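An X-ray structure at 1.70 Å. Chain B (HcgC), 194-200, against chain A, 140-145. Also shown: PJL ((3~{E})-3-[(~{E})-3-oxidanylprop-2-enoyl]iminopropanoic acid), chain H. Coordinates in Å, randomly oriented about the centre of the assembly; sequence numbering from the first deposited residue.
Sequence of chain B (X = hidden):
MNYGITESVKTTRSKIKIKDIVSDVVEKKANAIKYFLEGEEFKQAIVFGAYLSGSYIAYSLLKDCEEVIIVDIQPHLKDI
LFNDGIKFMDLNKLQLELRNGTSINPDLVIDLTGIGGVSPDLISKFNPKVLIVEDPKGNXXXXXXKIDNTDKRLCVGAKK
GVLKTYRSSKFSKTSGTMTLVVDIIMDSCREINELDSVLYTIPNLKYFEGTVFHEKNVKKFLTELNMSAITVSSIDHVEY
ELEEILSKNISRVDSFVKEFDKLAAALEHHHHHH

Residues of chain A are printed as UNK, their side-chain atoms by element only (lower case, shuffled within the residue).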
ATOM      1  N   GLU B 194      -3.124 -10.948   2.142  1.00 19.69           N
ATOM      2  CA  GLU B 194      -4.543 -10.657   1.973  1.00 20.75           C
ATOM      3  C   GLU B 194      -5.355 -11.852   1.504  1.00 20.10           C
ATOM      4  O   GLU B 194      -6.590 -11.761   1.464  1.00 19.75           O
ATOM      5  CB  GLU B 194      -4.712  -9.485   1.005  1.00 21.30           C
ATOM      6  CG  GLU B 194      -4.160  -8.185   1.594  1.00 24.48           C
ATOM      7  CD  GLU B 194      -4.400  -6.967   0.728  1.00 32.44           C
ATOM      8  OE1 GLU B 194      -4.775  -7.124  -0.447  1.00 35.37           O
ATOM      9  OE2 GLU B 194      -4.227  -5.842   1.245  1.00 29.95           O
ATOM     10  N   LEU B 195      -4.711 -12.969   1.174  1.00 21.10           N
ATOM     11  CA  LEU B 195      -5.444 -14.178   0.857  1.00 21.75           C
ATOM     12  C   LEU B 195      -6.263 -14.622   2.060  1.00 21.37           C
ATOM     13  O   LEU B 195      -5.818 -14.531   3.206  1.00 19.89           O
ATOM     14  CB  LEU B 195      -4.489 -15.294   0.448  1.00 21.20           C
ATOM     15  CG  LEU B 195      -3.713 -15.109  -0.847  1.00 22.17           C
ATOM     16  CD1 LEU B 195      -2.630 -16.192  -0.952  1.00 22.35           C
ATOM     17  CD2 LEU B 195      -4.643 -15.135  -2.047  1.00 24.88           C
ATOM     18  N   ASP B 196      -7.462 -15.118   1.794  1.00 22.47           N
ATOM     19  CA  ASP B 196      -8.307 -15.597   2.876  1.00 23.50           C
ATOM     20  C   ASP B 196      -7.577 -16.648   3.696  1.00 21.22           C
ATOM     21  O   ASP B 196      -6.937 -17.556   3.146  1.00 22.68           O
ATOM     22  CB  ASP B 196      -9.600 -16.190   2.323  1.00 23.21           C
ATOM     23  CG  ASP B 196     -10.540 -16.667   3.427  1.00 29.68           C
ATOM     24  OD1 ASP B 196     -10.847 -15.863   4.341  1.00 29.86           O
ATOM     25  OD2 ASP B 196     -10.969 -17.840   3.382  1.00 32.91           O
ATOM     26  N   SER B 197      -7.671 -16.514   5.014  1.00 19.74           N
ATOM     27  CA  SER B 197      -7.200 -17.455   6.028  1.00 18.01           C
ATOM     28  C   SER B 197      -5.718 -17.311   6.363  1.00 17.19           C
ATOM     29  O   SER B 197      -5.253 -18.003   7.282  1.00 18.25           O
ATOM     30  CB  SER B 197      -7.467 -18.919   5.636  1.00 22.51           C
ATOM     31  OG  SER B 197      -6.425 -19.457   4.831  1.00 23.27           O
ATOM     32  N   VAL B 198      -4.965 -16.446   5.682  1.00 19.12           N
ATOM     33  CA  VAL B 198      -3.560 -16.239   6.029  1.00 17.21           C
ATOM     34  C   VAL B 198      -3.480 -15.488   7.353  1.00 16.88           C
ATOM     35  O   VAL B 198      -4.170 -14.476   7.553  1.00 18.27           O
ATOM     36  CB  VAL B 198      -2.826 -15.489   4.903  1.00 16.73           C
ATOM     37  CG1 VAL B 198      -1.448 -15.077   5.346  1.00 16.35           C
ATOM     38  CG2 VAL B 198      -2.746 -16.349   3.628  1.00 18.35           C
ATOM     39  N   LEU B 199      -2.659 -16.000   8.280  1.00 17.26           N
ATOM     40  CA  LEU B 199      -2.379 -15.315   9.543  1.00 18.08           C
ATOM     41  C   LEU B 199      -1.233 -14.315   9.409  1.00 17.89           C
ATOM     42  O   LEU B 199      -1.345 -13.159   9.839  1.00 18.08           O
ATOM     43  CB  LEU B 199      -2.032 -16.321  10.638  1.00 17.87           C
ATOM     44  CG  LEU B 199      -3.101 -17.254  11.205  1.00 22.56           C
ATOM     45  CD1 LEU B 199      -3.572 -18.249  10.173  1.00 25.84           C
ATOM     46  CD2 LEU B 199      -2.557 -17.973  12.423  1.00 23.61           C
ATOM     47  N   TYR B 200      -0.104 -14.756   8.871  1.00 17.64           N
ATOM     48  CA  TYR B 200       1.009 -13.852   8.613  1.00 16.96           C
ATOM     49  C   TYR B 200       1.874 -14.467   7.520  1.00 16.28           C
ATOM     50  O   TYR B 200       1.753 -15.655   7.195  1.00 17.01           O
ATOM     51  CB  TYR B 200       1.821 -13.550   9.878  1.00 16.12           C
ATOM     52  CG  TYR B 200       2.557 -14.732  10.495  1.00 16.81           C
ATOM     53  CD1 TYR B 200       3.784 -15.151   9.992  1.00 19.44           C
ATOM     54  CD2 TYR B 200       2.042 -15.401  11.594  1.00 15.99           C
ATOM     55  CE1 TYR B 200       4.466 -16.215  10.554  1.00 20.49           C
ATOM     56  CE2 TYR B 200       2.712 -16.470  12.164  1.00 16.73           C
ATOM     57  CZ  TYR B 200       3.926 -16.867  11.645  1.00 20.16           C
ATOM     58  OH  TYR B 200       4.604 -17.914  12.205  1.00 20.22           O
TER
ATOM     59  N   UNK A 140     -10.556  -8.249   9.879  1.00 20.22           N
ATOM     60  CA  UNK A 140     -11.502  -9.243   9.387  1.00 19.13           C
ATOM     61  C   UNK A 140     -10.899 -10.193   8.360  1.00 20.69           C
ATOM     62  O   UNK A 140     -10.330  -9.774   7.346  1.00 21.51           O
ATOM     63  c   UNK A 140     -15.264 -11.206   9.126  1.00 23.48           C
ATOM     64  c   UNK A 140     -13.845  -9.617   8.572  1.00 20.51           C
ATOM     65  n   UNK A 140     -15.370 -11.003   7.825  1.00 24.27           N
ATOM     66  n   UNK A 140     -14.341 -10.388   9.598  1.00 19.30           N
ATOM     67  c   UNK A 140     -14.483 -10.023   7.451  1.00 23.30           C
ATOM     68  c   UNK A 140     -12.756  -8.611   8.790  1.00 20.51           C
ATOM     69  N   UNK A 141     -11.122 -11.481   8.595  1.00 18.40           N
ATOM     70  CA  UNK A 141     -10.737 -12.547   7.683  1.00 18.89           C
ATOM     71  C   UNK A 141     -11.716 -13.687   7.917  1.00 19.70           C
ATOM     72  O   UNK A 141     -11.840 -14.165   9.047  1.00 20.92           O
ATOM     73  o   UNK A 141      -8.246 -13.890   6.015  1.00 19.38           O
ATOM     74  o   UNK A 141      -9.143 -15.316   7.424  1.00 21.67           O
ATOM     75  c   UNK A 141      -9.301 -12.988   7.942  1.00 19.09           C
ATOM     76  c   UNK A 141      -8.873 -14.149   7.060  1.00 21.09           C
ATOM     77  N   UNK A 142     -12.413 -14.118   6.862  1.00 21.70           N
ATOM     78  CA  UNK A 142     -13.447 -15.137   7.024  1.00 24.53           C
ATOM     79  C   UNK A 142     -12.865 -16.456   7.514  1.00 21.28           C
ATOM     80  O   UNK A 142     -13.431 -17.092   8.412  1.00 23.92           O
ATOM     81  c   UNK A 142     -15.009 -14.140   5.269  1.00 33.93           C
ATOM     82  n   UNK A 142     -16.326 -12.633   2.254  1.00 72.66           N
ATOM     83  c   UNK A 142     -15.683 -14.380   3.925  1.00 49.26           C
ATOM     84  c   UNK A 142     -14.186 -15.341   5.703  1.00 28.29           C
ATOM     85  c   UNK A 142     -16.650 -13.263   3.565  1.00 65.09           C
ATOM     86  N   UNK A 143     -11.734 -16.883   6.944  1.00 23.64           N
ATOM     87  CA  UNK A 143     -11.167 -18.172   7.314  1.00 25.35           C
ATOM     88  C   UNK A 143     -10.776 -18.237   8.779  1.00 28.12           C
ATOM     89  O   UNK A 143     -11.009 -19.245   9.457  1.00 27.28           O
ATOM     90  N   UNK A 144     -10.182 -17.159   9.292  1.00 21.56           N
ATOM     91  CA  UNK A 144      -9.810 -17.123  10.701  1.00 20.47           C
ATOM     92  C   UNK A 144     -11.049 -17.025  11.581  1.00 22.39           C
ATOM     93  O   UNK A 144     -11.122 -17.665  12.639  1.00 24.14           O
ATOM     94  c   UNK A 144      -7.501 -16.289  10.257  1.00 20.77           C
ATOM     95  c   UNK A 144      -8.831 -15.963  10.945  1.00 19.20           C
ATOM     96  c   UNK A 144      -8.639 -15.694  12.433  1.00 19.66           C
ATOM     97  c   UNK A 144      -6.555 -15.112  10.146  1.00 19.42           C
ATOM     98  N   UNK A 145     -12.032 -16.217  11.175  1.00 22.12           N
ATOM     99  CA  UNK A 145     -13.270 -16.120  11.942  1.00 23.31           C
ATOM    100  C   UNK A 145     -13.938 -17.481  12.076  1.00 22.68           C
ATOM    101  O   UNK A 145     -14.506 -17.801  13.128  1.00 23.77           O
ATOM    102  c   UNK A 145     -14.230 -15.132  11.282  1.00 25.89           C
ATOM    103  o   UNK A 145     -13.834 -13.796  11.534  1.00 31.52           O
TER
HETATM  104  O14 PJL H 304       1.317 -16.639  16.754  1.00 26.81           O
HETATM  105  C12 PJL H 304       0.702 -15.946  15.886  1.00 30.36           C
HETATM  106  O13 PJL H 304       0.843 -14.716  15.744  1.00 20.55           O
HETATM  107  C10 PJL H 304      -0.285 -16.557  14.914  1.00 38.17           C
HETATM  108  C4  PJL H 304      -1.089 -17.681  15.510  1.00 44.17           C
HETATM  109  N5  PJL H 304      -0.649 -18.861  15.548  1.00 42.81           N
HETATM  110  C6  PJL H 304      -1.344 -19.899  16.054  1.00 44.19           C
HETATM  111  O8  PJL H 304      -1.163 -21.036  15.645  1.00 38.58           O
HETATM  112  C7  PJL H 304      -2.363 -19.708  17.116  1.00 44.05           C
HETATM  113  C2  PJL H 304      -2.653 -18.501  17.593  1.00 38.58           C
HETATM  114  O1  PJL H 304      -3.554 -18.288  18.523  1.00 29.26           O
HETATM  115  O   HOH W   1     -11.805 -13.613   4.062  1.00 32.44           O

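Position 140 carries one carbon followed by a five-membered ring of three carbons and two nitrogens, and none of these atoms reaches this stretch of chain B. The ring is an imidazole, so the residue is His A140. A ring nitrogen suits this buried place because it lets the side chain be satisfied, through NE2, by a hydrogen bond elsewhere in the structure.

Position 141 has two side-chain carbons, the second bearing two oxygens, and both oxygens face the backbone N of Ser B197. This is a short carboxylate, Asp A141. Its CA-to-CB bond points toward chain B, where Ser B197 N donates to Asp A141 OD2 at 2.9 Å and, weakly, to OD1 at 3.1 Å. The same OD1 accepts from the backbone N of position 144 at 2.8 Å, capping the helix that begins at the next residue. A short acidic side chain suits this place because it can reach back to a free helix amide while still offering oxygen to the neighbouring chain.

At position 142 four carbons run in a row to a terminal nitrogen; the first carbon lies near the carboxylate of Asp B196, but the end leads away from the partner. This is Lys A142, whose long, charged tail suits an exposed site. Its backbone is more involved: a water accepts from Lys A142 N at 2.9 Å and donates to Asp B196 OD1 at 2.5 Å.

Position 143 has no side-chain atoms, and its CA lies 4.1 Å from Ser B197 CB. It is Gly A143. An ideal CB would point toward chain B and stand 2.6 Å from that same Ser B197 CB, a clash. Glycine thus permits the close approach in which Gly A143 N donates to Asp B196 OD1 at 2.9 Å.

Position 144 shows four carbons, forked at the first, with one arm two carbons long that meets Val B198 and Leu B199. This is Ile A144. Its CD1 lies 3.6 Å from Val B198 O and 4.2 Å from Leu B199 CG, so the longer arm brings apolar surface to a buried site.

Position 145 has one carbon and one oxygen, neither touching chain B: Ser A145. A small hydroxyl residue fits this partly exposed helical position, where no reach toward chain B is needed; its backbone N donates to Asp A141 O at 3.0 Å within the first helical turn.

The contact works by reciprocal use of aspartates. Asp A141 receives an amide from the type II turn of Leu B195 to Val B198, while Asp B196 receives one from the start of the helix. These amides help offset the proximity of two like charges, with Asp B196 OD1 3.6 Å from Asp A141 OD1. Glycine allows the close packing, and the isoleucine extends it with an apolar contact to Leu B199.

Chain A 140-145: HDKGIS
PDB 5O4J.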